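Local coordinates for flagellar hook-associated protein 2 (Helicobacter pylori, PDB 6IWY) that caps the tip of the growing flagellar filament, promoting polymerization of flagellin monomers there and keeping exported subunits from leaking out unpolymerized, at residues A[188-193]-A[220-225]; A[198-203]-A[207-212]; A[268-273]-A[296-301]; A[262-267]-A[336-341]; A[14-19]-A[32-37]. All coordinates share one frame; numbering follows the deposited sequence.

Contact 1 (A[188-193]-A[220-225]); sequences KAMEQA and LIINDR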
# COMPACT_ATOMS: atom_id res chain seq x y z
N LYS A 188 -4.37 0.82 -20.36
CA LYS A 188 -4.70 2.04 -21.11
C LYS A 188 -6.17 2.35 -20.88
O LYS A 188 -6.53 3.49 -20.55
CB LYS A 188 -4.43 1.89 -22.61
N ALA A 189 -7.01 1.35 -21.04
CA ALA A 189 -8.44 1.58 -20.95
C ALA A 189 -8.72 2.21 -19.60
O ALA A 189 -9.39 3.23 -19.55
CB ALA A 189 -9.25 0.32 -21.15
N MET A 190 -8.18 1.62 -18.52
CA MET A 190 -8.45 2.07 -17.13
C MET A 190 -7.88 3.44 -16.87
O MET A 190 -8.49 4.30 -16.22
CB MET A 190 -7.82 1.10 -16.12
CG MET A 190 -8.45 -0.29 -16.09
SD MET A 190 -7.81 -1.38 -14.79
CE MET A 190 -8.85 -2.83 -15.04
N GLU A 191 -6.68 3.65 -17.39
CA GLU A 191 -6.03 4.93 -17.28
C GLU A 191 -6.82 5.99 -18.04
O GLU A 191 -6.98 7.09 -17.54
CB GLU A 191 -4.57 4.85 -17.76
CG GLU A 191 -3.64 4.16 -16.76
CD GLU A 191 -2.14 4.18 -17.14
OE1 GLU A 191 -1.82 4.44 -18.31
OE2 GLU A 191 -1.29 3.92 -16.25
N GLN A 192 -7.31 5.66 -19.24
CA GLN A 192 -8.08 6.63 -20.04
C GLN A 192 -9.37 7.00 -19.33
O GLN A 192 -9.77 8.14 -19.32
CB GLN A 192 -8.38 6.10 -21.44
CG GLN A 192 -7.23 6.24 -22.42
CD GLN A 192 -7.59 5.84 -23.86
OE1 GLN A 192 -8.72 6.04 -24.30
NE2 GLN A 192 -6.62 5.31 -24.59
N ALA A 193 -10.01 6.02 -18.71
CA ALA A 193 -11.26 6.27 -18.03
C ALA A 193 -11.01 7.23 -16.87
O ALA A 193 -11.67 8.26 -16.73
CB ALA A 193 -11.88 4.96 -17.54
N LEU A 220 -1.57 -6.78 -13.46
CA LEU A 220 -1.88 -5.40 -13.29
C LEU A 220 -2.04 -5.20 -11.82
O LEU A 220 -2.46 -6.12 -11.10
CB LEU A 220 -3.21 -5.06 -13.98
CG LEU A 220 -3.16 -4.17 -15.21
CD1 LEU A 220 -2.36 -4.81 -16.31
CD2 LEU A 220 -4.58 -3.87 -15.69
N ILE A 221 -1.73 -4.00 -11.35
CA ILE A 221 -1.95 -3.66 -9.96
C ILE A 221 -2.51 -2.25 -9.88
O ILE A 221 -1.90 -1.31 -10.38
CB ILE A 221 -0.65 -3.84 -9.12
CG1 ILE A 221 -0.94 -3.60 -7.63
CG2 ILE A 221 0.41 -2.90 -9.61
CD1 ILE A 221 0.01 -4.26 -6.70
N ILE A 222 -3.70 -2.09 -9.34
CA ILE A 222 -4.27 -0.75 -9.08
C ILE A 222 -3.77 -0.41 -7.67
O ILE A 222 -3.84 -1.25 -6.78
CB ILE A 222 -5.83 -0.77 -9.14
CG1 ILE A 222 -6.29 -1.52 -10.40
CG2 ILE A 222 -6.41 0.66 -9.18
CD1 ILE A 222 -7.82 -1.79 -10.50
N ASN A 223 -3.19 0.76 -7.49
CA ASN A 223 -2.74 1.21 -6.16
C ASN A 223 -3.29 2.58 -5.93
O ASN A 223 -3.32 3.40 -6.86
CB ASN A 223 -1.22 1.24 -6.04
CG ASN A 223 -0.72 1.93 -4.75
OD1 ASN A 223 0.14 2.78 -4.81
ND2 ASN A 223 -1.25 1.56 -3.59
N ASP A 224 -3.80 2.79 -4.71
CA ASP A 224 -4.23 4.09 -4.22
C ASP A 224 -3.42 4.43 -2.96
O ASP A 224 -3.60 3.79 -1.92
CB ASP A 224 -5.71 4.06 -3.89
CG ASP A 224 -6.23 5.42 -3.40
OD1 ASP A 224 -5.54 6.47 -3.56
OD2 ASP A 224 -7.37 5.45 -2.85
N ARG A 225 -2.54 5.41 -3.06
CA ARG A 225 -1.70 5.76 -1.95
C ARG A 225 -2.49 6.38 -0.82
O ARG A 225 -2.02 6.34 0.32
CB ARG A 225 -0.64 6.76 -2.33
CG ARG A 225 0.35 6.35 -3.38
CD ARG A 225 1.26 7.59 -3.78
NE ARG A 225 1.91 7.31 -5.07
CZ ARG A 225 3.10 6.71 -5.22
NH1 ARG A 225 3.84 6.34 -4.16
NH2 ARG A 225 3.55 6.47 -6.46
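Met-190 of the helix and Leu-220 of the strand reach toward each other tip to tip, the sulfur SD of Met-190 lying 4.2 Å from CD2 of Leu-220. The same SD lies 4.3 Å from CD1 of Ile-222, so one thioether bears on two branched side chains two positions apart in the strand. The methionine gets there by its torsions: CG stands beside the backbone N (chi1 -67°), and the chain then runs straight out through CG and SD. Ile-222 does not point its CB at the helix; its CD1 closes the remaining distance. This small apolar cluster is the closer, buried part. The backbones stay well apart, with 9.5 Å between CA of Met-190 and CA of Ile-222, and no hydrogen bond joins the two segments. Around the cluster, Met-190 also touches Ile-211 of the adjacent strand and Ile-169 and Leu-155 of a second sheet, so its side chain is buried on several sides.

The rest of the helix turn is looser. Gln-192 is exposed, while Lys-188 and Glu-191 are partly so, and none of the three meets the strand. On the strand, Ile-221 and Asn-223 belong to the other face; the amide nitrogen ND2 of Asn-223 is held by the carbonyls of Phe-127 and Ser-129. The arrangement is an alpha/beta packing: helix 179-196 lies on the apolar face of the three-stranded antiparallel sheet whose middle strand is 219-224, with strand 164-173 of a second sheet also against the helix.

Contact 2 (A[198-203]-A[207-212]); sequences PNFKNL and GDISID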
# COMPACT_ATOMS: atom_id res chain seq x y z
N PRO A 198 -13.98 13.60 -14.03
CA PRO A 198 -13.62 14.74 -13.20
C PRO A 198 -13.21 14.35 -11.77
O PRO A 198 -12.34 14.99 -11.17
CB PRO A 198 -14.91 15.56 -13.15
CG PRO A 198 -15.65 15.19 -14.35
CD PRO A 198 -15.33 13.76 -14.60
N ASN A 199 -13.84 13.30 -11.25
CA ASN A 199 -13.57 12.85 -9.88
C ASN A 199 -12.21 12.18 -9.79
O ASN A 199 -11.67 12.03 -8.69
CB ASN A 199 -14.64 11.86 -9.43
CG ASN A 199 -16.05 12.40 -9.57
OD1 ASN A 199 -16.36 13.48 -9.08
ND2 ASN A 199 -16.92 11.64 -10.23
N PHE A 200 -11.64 11.78 -10.94
CA PHE A 200 -10.34 11.11 -10.92
C PHE A 200 -9.17 11.77 -11.64
O PHE A 200 -8.02 11.46 -11.31
CB PHE A 200 -10.49 9.62 -11.31
CG PHE A 200 -11.46 8.91 -10.45
CD1 PHE A 200 -11.12 8.58 -9.15
CD2 PHE A 200 -12.74 8.66 -10.89
CE1 PHE A 200 -12.02 7.97 -8.32
CE2 PHE A 200 -13.64 8.04 -10.06
CZ PHE A 200 -13.26 7.71 -8.76
N LYS A 201 -9.45 12.68 -12.57
CA LYS A 201 -8.43 13.31 -13.41
C LYS A 201 -7.17 13.67 -12.63
O LYS A 201 -6.07 13.32 -13.06
CB LYS A 201 -8.99 14.58 -14.10
N ASN A 202 -7.32 14.34 -11.50
CA ASN A 202 -6.17 14.86 -10.77
C ASN A 202 -5.55 13.83 -9.85
O ASN A 202 -4.36 13.93 -9.50
CB ASN A 202 -6.53 16.12 -10.00
CG ASN A 202 -6.89 17.26 -10.92
OD1 ASN A 202 -6.02 17.82 -11.59
ND2 ASN A 202 -8.18 17.60 -10.97
N LEU A 203 -6.33 12.84 -9.45
CA LEU A 203 -5.75 11.72 -8.68
C LEU A 203 -4.81 10.88 -9.53
O LEU A 203 -3.82 10.37 -9.04
CB LEU A 203 -6.83 10.85 -8.04
CG LEU A 203 -7.48 11.60 -6.87
CD1 LEU A 203 -8.65 10.77 -6.40
CD2 LEU A 203 -6.50 11.90 -5.72
N GLY A 207 -0.37 11.24 -9.11
CA GLY A 207 0.20 9.96 -8.73
C GLY A 207 -0.46 9.21 -7.58
O GLY A 207 0.05 8.18 -7.18
N ASP A 208 -1.56 9.72 -7.04
CA ASP A 208 -2.24 9.03 -5.95
C ASP A 208 -2.83 7.72 -6.49
O ASP A 208 -2.71 6.65 -5.87
CB ASP A 208 -3.30 9.93 -5.31
CG ASP A 208 -2.70 10.97 -4.34
OD1 ASP A 208 -1.61 10.74 -3.75
OD2 ASP A 208 -3.30 12.05 -4.16
N ILE A 209 -3.45 7.78 -7.64
CA ILE A 209 -3.96 6.56 -8.24
C ILE A 209 -3.10 6.19 -9.42
O ILE A 209 -2.88 7.00 -10.33
CB ILE A 209 -5.41 6.66 -8.71
CG1 ILE A 209 -6.32 6.89 -7.51
CG2 ILE A 209 -5.84 5.38 -9.31
CD1 ILE A 209 -7.83 6.93 -7.89
N SER A 210 -2.63 4.95 -9.42
CA SER A 210 -1.94 4.43 -10.57
C SER A 210 -2.31 2.98 -10.81
O SER A 210 -2.78 2.28 -9.91
CB SER A 210 -0.43 4.57 -10.39
OG SER A 210 -0.06 3.95 -9.19
N ILE A 211 -2.06 2.56 -12.04
CA ILE A 211 -2.26 1.20 -12.49
C ILE A 211 -0.98 0.76 -13.22
O ILE A 211 -0.76 1.13 -14.35
CB ILE A 211 -3.43 1.15 -13.46
CG1 ILE A 211 -4.72 1.51 -12.74
CG2 ILE A 211 -3.58 -0.23 -14.04
CD1 ILE A 211 -5.52 2.48 -13.48
N ASP A 212 -0.16 -0.02 -12.54
CA ASP A 212 1.10 -0.53 -13.09
C ASP A 212 0.94 -1.95 -13.64
O ASP A 212 0.07 -2.70 -13.21
CB ASP A 212 2.18 -0.60 -12.00
CG ASP A 212 2.64 0.77 -11.49
OD1 ASP A 212 2.43 1.78 -12.19
OD2 ASP A 212 3.22 0.82 -10.38
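Leu-203 and Ile-209 cross at a slant, CB of Leu-203 lying 4.0 Å from CG1 of Ile-209 and as far from its CD1. The isoleucine ends in a straight arm: CG1 stands beside the backbone N (chi1 -64°) and the chain runs on extended, carrying CD1 past the leucine to the Phe-200 ring. There CD1 of Ile-209 meets CD1 of Phe-200 at 3.9 Å, arriving obliquely to the ring. One face of that ring carries CB of its neighbour Asn-199, offset toward the rim.

The CD2 branch of Leu-203 turns to Asp-208: CD2 of Leu-203 rests 3.6 Å from OD2 of Asp-208 and 3.8 Å from its CB, so a methyl lies against both the carboxylate and its stem. These contacts sit where the short helix 201-205 turns into strand 209-214. Gly-207 makes the break, the first residue beyond the helix to leave helical angles, with a positive phi of 87°.

A backbone bond spans the turn. Ile-209 N donates to Leu-203 O at 3.0 Å, with the N-H aimed almost exactly at the oxygen, although it comes from above the carbonyl plane. Leu-194 of helix 179-196 touches both Phe-200 and Ile-209. Arg-226 touches Leu-203 and Asp-208, while Arg-225 NE donates to the carbonyl oxygen of Gly-207.

Contact 3 (A[268-273]-A[296-301]); sequences VSLNGQ and QAINAK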
# COMPACT_ATOMS: atom_id res chain seq x y z
N VAL A 268 -16.37 6.57 30.32
CA VAL A 268 -15.34 6.81 29.33
C VAL A 268 -15.99 7.41 28.10
O VAL A 268 -17.21 7.30 27.93
CB VAL A 268 -14.61 5.50 28.98
CG1 VAL A 268 -13.85 4.96 30.22
CG2 VAL A 268 -15.58 4.46 28.42
N SER A 269 -15.19 8.04 27.25
CA SER A 269 -15.69 8.72 26.05
C SER A 269 -14.98 8.22 24.82
O SER A 269 -13.79 8.03 24.85
CB SER A 269 -15.45 10.24 26.12
OG SER A 269 -14.44 10.66 25.18
N LEU A 270 -15.75 8.07 23.73
CA LEU A 270 -15.26 7.84 22.38
C LEU A 270 -15.77 8.98 21.51
O LEU A 270 -16.97 9.12 21.29
CB LEU A 270 -15.82 6.53 21.85
CG LEU A 270 -15.47 5.28 22.65
CD1 LEU A 270 -16.19 4.05 22.07
CD2 LEU A 270 -13.95 5.06 22.71
N ASN A 271 -14.87 9.82 21.02
CA ASN A 271 -15.31 11.09 20.40
C ASN A 271 -16.48 11.73 21.20
O ASN A 271 -17.54 12.01 20.66
CB ASN A 271 -15.68 10.89 18.92
CG ASN A 271 -14.50 10.46 18.06
OD1 ASN A 271 -13.35 10.60 18.46
ND2 ASN A 271 -14.79 9.93 16.88
N GLY A 272 -16.27 11.91 22.49
CA GLY A 272 -17.25 12.60 23.34
C GLY A 272 -18.36 11.74 23.94
O GLY A 272 -19.02 12.16 24.90
N GLN A 273 -18.56 10.55 23.41
CA GLN A 273 -19.80 9.81 23.65
C GLN A 273 -19.69 8.87 24.85
O GLN A 273 -18.96 7.91 24.82
CB GLN A 273 -20.16 9.04 22.39
CG GLN A 273 -20.11 9.86 21.10
CD GLN A 273 -21.48 10.32 20.65
OE1 GLN A 273 -22.21 10.94 21.42
NE2 GLN A 273 -21.83 10.00 19.40
N GLN A 296 -23.05 -2.93 22.10
CA GLN A 296 -24.40 -2.40 21.83
C GLN A 296 -24.43 -0.92 22.22
O GLN A 296 -25.11 -0.10 21.59
CB GLN A 296 -25.49 -3.15 22.63
CG GLN A 296 -25.62 -4.66 22.41
CD GLN A 296 -26.88 -5.27 23.09
OE1 GLN A 296 -27.55 -4.64 23.94
NE2 GLN A 296 -27.21 -6.50 22.70
N ALA A 297 -23.69 -0.58 23.27
CA ALA A 297 -23.63 0.80 23.73
C ALA A 297 -23.00 1.64 22.64
O ALA A 297 -23.49 2.70 22.29
CB ALA A 297 -22.82 0.90 25.04
N ILE A 298 -21.92 1.12 22.06
CA ILE A 298 -21.16 1.90 21.09
C ILE A 298 -21.93 2.07 19.79
O ILE A 298 -21.86 3.12 19.18
CB ILE A 298 -19.77 1.29 20.83
CG1 ILE A 298 -18.90 1.44 22.09
CG2 ILE A 298 -19.10 1.99 19.65
CD1 ILE A 298 -17.52 0.83 22.01
N ASN A 299 -22.69 1.06 19.38
CA ASN A 299 -23.33 1.12 18.09
C ASN A 299 -24.48 2.12 18.08
O ASN A 299 -24.87 2.57 17.02
CB ASN A 299 -23.82 -0.26 17.66
CG ASN A 299 -22.70 -1.16 17.18
OD1 ASN A 299 -21.69 -0.68 16.69
ND2 ASN A 299 -22.89 -2.47 17.30
N ALA A 300 -24.99 2.46 19.26
CA ALA A 300 -26.06 3.43 19.40
C ALA A 300 -25.58 4.87 19.29
O ALA A 300 -26.34 5.78 19.55
CB ALA A 300 -26.76 3.22 20.73
N LYS A 301 -24.33 5.08 18.91
CA LYS A 301 -23.75 6.41 18.82
C LYS A 301 -23.44 6.75 17.35
O LYS A 301 -22.93 5.92 16.61
CB LYS A 301 -22.48 6.48 19.67
CG LYS A 301 -22.59 5.78 21.07
CD LYS A 301 -22.83 6.77 22.23
CE LYS A 301 -23.84 6.29 23.26
NZ LYS A 301 -24.09 7.35 24.29
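The flat carboxamide of Gln-273 has one face overlaid by the Lys-301 chain: CB of Lys-301 sits above the nitrogen end, 3.6 Å from NE2, and CD of Lys-301 lies over the amide carbon CD of Gln-273 at 4.1 Å. The lysine methylene CD also meets CB of Gln-273 at 3.5 Å. The two side chains thus slide past each other in opposite directions; the lysine contributes its methylenes, the glutamine both its CB and the face of its amide. Both are bent to make the contact: Gln-273 kinks at its second torsion (chi2 -100°), and Lys-301 at its second and third, which folds each chain along the other instead of letting it run straight out. Neither residue is fully buried.

Deeper in, Leu-270 and Ile-298 cross at about a right angle. CD1 of Leu-270 touches CD1 of Ile-298 at 3.5 Å and its CG1 at 3.8 Å. Ile-298 points its CB to one side of the strand, and its extended end makes the approach. Around this pair, Leu-304 touches Leu-270 and Ala-306 touches Ile-298.

Leu-270 and Gln-273 are the first and last residues of a type I' turn, closed by Gln-273 N donating to Leu-270 O at 3.0 Å; Asn-271 and Gly-272 between them have positive phi. The arrangement is a tight two-residue beta hairpin packed on the C-terminal end of helix 292-299, within the flagellin hook IN motif of this fragment of the full cap protein.

Contact 4 (A[262-267]-A[336-341]); sequences GKLEGV and LKDLGL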
# COMPACT_ATOMS: atom_id res chain seq x y z
N GLY A 262 -15.87 -9.35 34.75
CA GLY A 262 -16.39 -8.88 36.04
C GLY A 262 -16.72 -7.41 36.07
O GLY A 262 -16.74 -6.77 35.04
N LYS A 263 -16.97 -6.85 37.25
CA LYS A 263 -17.41 -5.45 37.35
C LYS A 263 -16.31 -4.47 36.92
O LYS A 263 -15.26 -4.37 37.58
CB LYS A 263 -17.90 -5.09 38.75
CG LYS A 263 -18.86 -3.87 38.78
CD LYS A 263 -20.32 -4.23 38.38
CE LYS A 263 -21.34 -3.19 38.90
NZ LYS A 263 -22.75 -3.72 39.05
N LEU A 264 -16.57 -3.77 35.82
CA LEU A 264 -15.81 -2.59 35.43
C LEU A 264 -16.66 -1.37 35.74
O LEU A 264 -17.88 -1.42 35.66
CB LEU A 264 -15.42 -2.63 33.95
CG LEU A 264 -14.82 -3.94 33.41
CD1 LEU A 264 -14.48 -3.79 31.94
CD2 LEU A 264 -13.59 -4.39 34.22
N GLU A 265 -15.99 -0.27 36.08
CA GLU A 265 -16.62 0.91 36.65
C GLU A 265 -16.09 2.20 36.03
O GLU A 265 -14.95 2.25 35.57
CB GLU A 265 -16.36 0.96 38.17
N GLY A 266 -16.91 3.25 36.06
CA GLY A 266 -16.53 4.55 35.52
C GLY A 266 -17.17 4.86 34.17
O GLY A 266 -17.89 4.05 33.59
N VAL A 267 -16.91 6.08 33.71
CA VAL A 267 -17.44 6.62 32.48
C VAL A 267 -16.28 6.99 31.59
O VAL A 267 -15.33 7.62 32.04
CB VAL A 267 -18.28 7.87 32.73
CG1 VAL A 267 -18.66 8.53 31.40
CG2 VAL A 267 -19.52 7.53 33.55
N LEU A 336 -9.73 2.31 31.44
CA LEU A 336 -9.34 2.16 30.06
C LEU A 336 -8.37 1.01 29.83
O LEU A 336 -8.45 0.34 28.80
CB LEU A 336 -8.70 3.43 29.55
CG LEU A 336 -9.66 4.57 29.29
CD1 LEU A 336 -8.84 5.90 29.03
CD2 LEU A 336 -10.60 4.18 28.12
N LYS A 337 -7.46 0.75 30.77
CA LYS A 337 -6.52 -0.36 30.58
C LYS A 337 -7.23 -1.72 30.64
O LYS A 337 -6.81 -2.67 29.98
CB LYS A 337 -5.40 -0.32 31.59
CG LYS A 337 -5.79 -0.62 32.98
CD LYS A 337 -4.57 -0.79 33.81
CE LYS A 337 -4.93 -1.19 35.20
NZ LYS A 337 -5.71 -0.09 35.75
N ASP A 338 -8.31 -1.80 31.41
CA ASP A 338 -9.12 -3.01 31.48
C ASP A 338 -9.93 -3.24 30.21
O ASP A 338 -10.41 -4.35 29.97
CB ASP A 338 -10.02 -2.96 32.71
CG ASP A 338 -9.23 -3.11 34.03
OD1 ASP A 338 -8.20 -3.83 34.08
OD2 ASP A 338 -9.65 -2.50 35.04
N LEU A 339 -10.09 -2.20 29.37
CA LEU A 339 -10.68 -2.40 28.07
C LEU A 339 -9.57 -2.50 27.05
O LEU A 339 -9.84 -2.48 25.83
CB LEU A 339 -11.64 -1.27 27.71
CG LEU A 339 -12.80 -0.95 28.66
CD1 LEU A 339 -13.47 0.37 28.23
CD2 LEU A 339 -13.81 -2.04 28.67
N GLY A 340 -8.34 -2.63 27.51
CA GLY A 340 -7.19 -2.71 26.61
C GLY A 340 -7.04 -1.46 25.75
O GLY A 340 -6.57 -1.54 24.63
N LEU A 341 -7.45 -0.32 26.30
CA LEU A 341 -7.37 0.97 25.62
C LEU A 341 -6.48 1.98 26.39
O LEU A 341 -6.26 1.86 27.59
CB LEU A 341 -8.77 1.53 25.41
CG LEU A 341 -9.79 0.64 24.66
CD1 LEU A 341 -11.20 1.29 24.43
CD2 LEU A 341 -9.18 0.20 23.35
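Leu-336 O is gripped by two backbone amides, Leu-341 N at 2.8 Å and Leu-339 N at 3.1 Å, in the turn that offers Asp-338 and Leu-339 to Leu-264. The two donors reach the oxygen from opposite faces of its carbonyl plane. A third bond, from Gly-340 N to Lys-337 O at 2.9 Å, lies inside the loop closed by the Leu-341 bond. The Leu-341 and Gly-340 bonds, together with the positive phi of Gly-340 (60°), make a Schellman motif, the glycine-based turn that finishes a helical stretch; here it follows helix 330-335 and leads on toward strand 344-347.

The turn meets the chain 262-267 through one leucine. Leu-264 spreads its two methyls over two neighbours: CD1 lies 3.8 Å from CD2 of Leu-339, and CD2 lies 4.1 Å from CB of Asp-338. Both approaches are slanted. Its CG stands beside the backbone N (chi1 -47°), and the fork beyond it opens toward the turn. Leu-339 points its CB to one side and completes the contact with its end, whereas Asp-338 contributes its CB, not its carboxylate. No hydrogen bond crosses between the two segments.

Ile-259 touches both Leu-264 and Leu-339, adding a third apolar side chain to the group. Further along the chain, Ser-335 OG is hydrogen-bonded to Glu-265 O, and Asp-329 OD2 accepts from the amide N of Val-267 just ahead of strand 268-270.

Contact 5 (A[14-19]-A[32-37]); sequences GDALSA and VDVQNL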
# COMPACT_ATOMS: atom_id res chain seq x y z
N GLY A 14 36.00 -4.50 -20.41
CA GLY A 14 35.23 -3.36 -19.91
C GLY A 14 35.01 -3.43 -18.41
O GLY A 14 35.85 -3.97 -17.69
N ASP A 15 33.89 -2.89 -17.93
CA ASP A 15 33.62 -2.80 -16.49
C ASP A 15 32.20 -3.25 -16.09
O ASP A 15 31.76 -2.98 -14.97
CB ASP A 15 33.86 -1.36 -16.01
CG ASP A 15 35.14 -0.73 -16.58
OD1 ASP A 15 36.14 -1.46 -16.74
OD2 ASP A 15 35.16 0.49 -16.87
N ALA A 16 31.50 -3.95 -16.98
CA ALA A 16 30.07 -4.18 -16.82
C ALA A 16 29.73 -5.37 -15.92
O ALA A 16 28.62 -5.43 -15.36
CB ALA A 16 29.43 -4.36 -18.18
N LEU A 17 30.65 -6.33 -15.81
CA LEU A 17 30.43 -7.49 -14.96
C LEU A 17 31.73 -8.20 -14.58
O LEU A 17 32.75 -8.06 -15.26
CB LEU A 17 29.47 -8.48 -15.64
CG LEU A 17 29.93 -9.10 -16.96
CD1 LEU A 17 30.77 -10.38 -16.72
CD2 LEU A 17 28.71 -9.41 -17.81
N SER A 18 31.65 -8.98 -13.50
CA SER A 18 32.78 -9.79 -13.03
C SER A 18 32.39 -11.27 -12.89
O SER A 18 31.49 -11.60 -12.13
CB SER A 18 33.30 -9.25 -11.69
OG SER A 18 32.26 -9.21 -10.72
N ALA A 19 33.08 -12.15 -13.61
CA ALA A 19 32.77 -13.58 -13.61
C ALA A 19 33.81 -14.43 -12.87
O ALA A 19 35.00 -14.10 -12.88
CB ALA A 19 32.62 -14.06 -15.05
N VAL A 32 28.10 -10.57 -23.56
CA VAL A 32 27.01 -10.13 -22.68
C VAL A 32 26.65 -8.65 -22.77
O VAL A 32 27.34 -7.78 -22.23
CB VAL A 32 27.24 -10.55 -21.20
CG1 VAL A 32 25.99 -10.32 -20.37
CG2 VAL A 32 27.62 -12.03 -21.10
N ASP A 33 25.55 -8.38 -23.48
CA ASP A 33 24.93 -7.07 -23.55
C ASP A 33 24.13 -6.94 -22.27
O ASP A 33 23.29 -7.78 -22.00
CB ASP A 33 24.01 -7.00 -24.77
N VAL A 34 24.42 -5.91 -21.48
CA VAL A 34 23.71 -5.67 -20.21
C VAL A 34 22.81 -4.46 -20.35
O VAL A 34 23.29 -3.33 -20.31
CB VAL A 34 24.68 -5.41 -19.06
CG1 VAL A 34 23.91 -5.16 -17.79
CG2 VAL A 34 25.61 -6.58 -18.89
N GLN A 35 21.51 -4.68 -20.50
CA GLN A 35 20.58 -3.58 -20.75
C GLN A 35 20.13 -2.90 -19.45
O GLN A 35 20.09 -1.68 -19.38
CB GLN A 35 19.37 -4.07 -21.56
CG GLN A 35 19.44 -3.79 -23.08
CD GLN A 35 20.39 -4.71 -23.83
OE1 GLN A 35 21.06 -5.56 -23.24
NE2 GLN A 35 20.45 -4.55 -25.16
N ASN A 36 19.79 -3.69 -18.43
CA ASN A 36 19.41 -3.13 -17.12
C ASN A 36 20.05 -3.89 -15.97
O ASN A 36 20.44 -5.02 -16.12
CB ASN A 36 17.88 -3.11 -16.97
CG ASN A 36 17.21 -2.17 -17.97
OD1 ASN A 36 17.11 -2.48 -19.17
ND2 ASN A 36 16.74 -1.01 -17.48
N LEU A 37 20.18 -3.23 -14.83
CA LEU A 37 20.64 -3.84 -13.60
C LEU A 37 19.47 -3.98 -12.65
O LEU A 37 18.56 -3.14 -12.64
CB LEU A 37 21.66 -2.94 -12.92
CG LEU A 37 23.07 -2.83 -13.51
CD1 LEU A 37 23.90 -1.84 -12.68
CD2 LEU A 37 23.70 -4.23 -13.52
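Leu-17 meets Val-32 and Val-34 because its CG takes the position between the backbone N and the carbonyl carbon (chi1 63°), with a second torsion of 87° that swings CD2 round toward the valines. Val-32 answers with CG1, which is anti to its own backbone N (chi1 -170°). The two side chains cross at about a right angle, CD2 of Leu-17 lying 3.8 Å from CG1 of Val-32 and 3.9 Å from its CB. That single leucine methyl also comes within 4.3 Å of CG2 of Val-34, so it is set against two valines on the same face of the strand. Ala-16 adds a looser touch, its CB 4.5 Å from CG2 of Val-34. Asp-33, between the valines, points the other way.

The two segments belong to different sheets. Strand 17-19 pairs antiparallel with 393-395, whereas strand 30-36 lies between 368-371 and 405-407, and its Gln-35 and Asn-36 form a classic beta bulge opposite Ala-369. Leu-17 also touches Ile-393 and Leu-395 of its own sheet and Ala-405 and Ile-407 of the other, which places it in the apolar layer between the two.

All four touching residues are buried, and every contact among them is between carbon atoms. With no hydrogen bond running from one segment to the other, and 7.4 Å between CA of Ala-16 and CA of Val-34, the attraction here is probably hydrophobic: the sheets are joined by side chains, while backbone bonds go to other partners, Ser-18 to Thr-394, Val-32 to Ala-405 and Val-34 N to Thr-399 OG1.

From the N terminus, contact 5 closes the first loop, bringing strands 17-19 and 30-36 of two small sheets together before any other contact opens. Next, contact 1 joins helix 179-196 to strand 219-224, and contact 2 is nested in the loop it closes; their strands are neighbours in one sheet, joined by backbone hydrogen bonds, Asn-223 N to Ser-210 O and Ile-221 N to Asp-212 O. Last, contact 4 ties the lead-in to strand 268-270 to the turn after helix 330-335 and encloses contact 3, which ties the 268-274 hairpin to helix 292-299; the two meet where Val-268 packs on Leu-336. No loops cross. Contact 5 lies across the chain's centre from contacts 3 and 4.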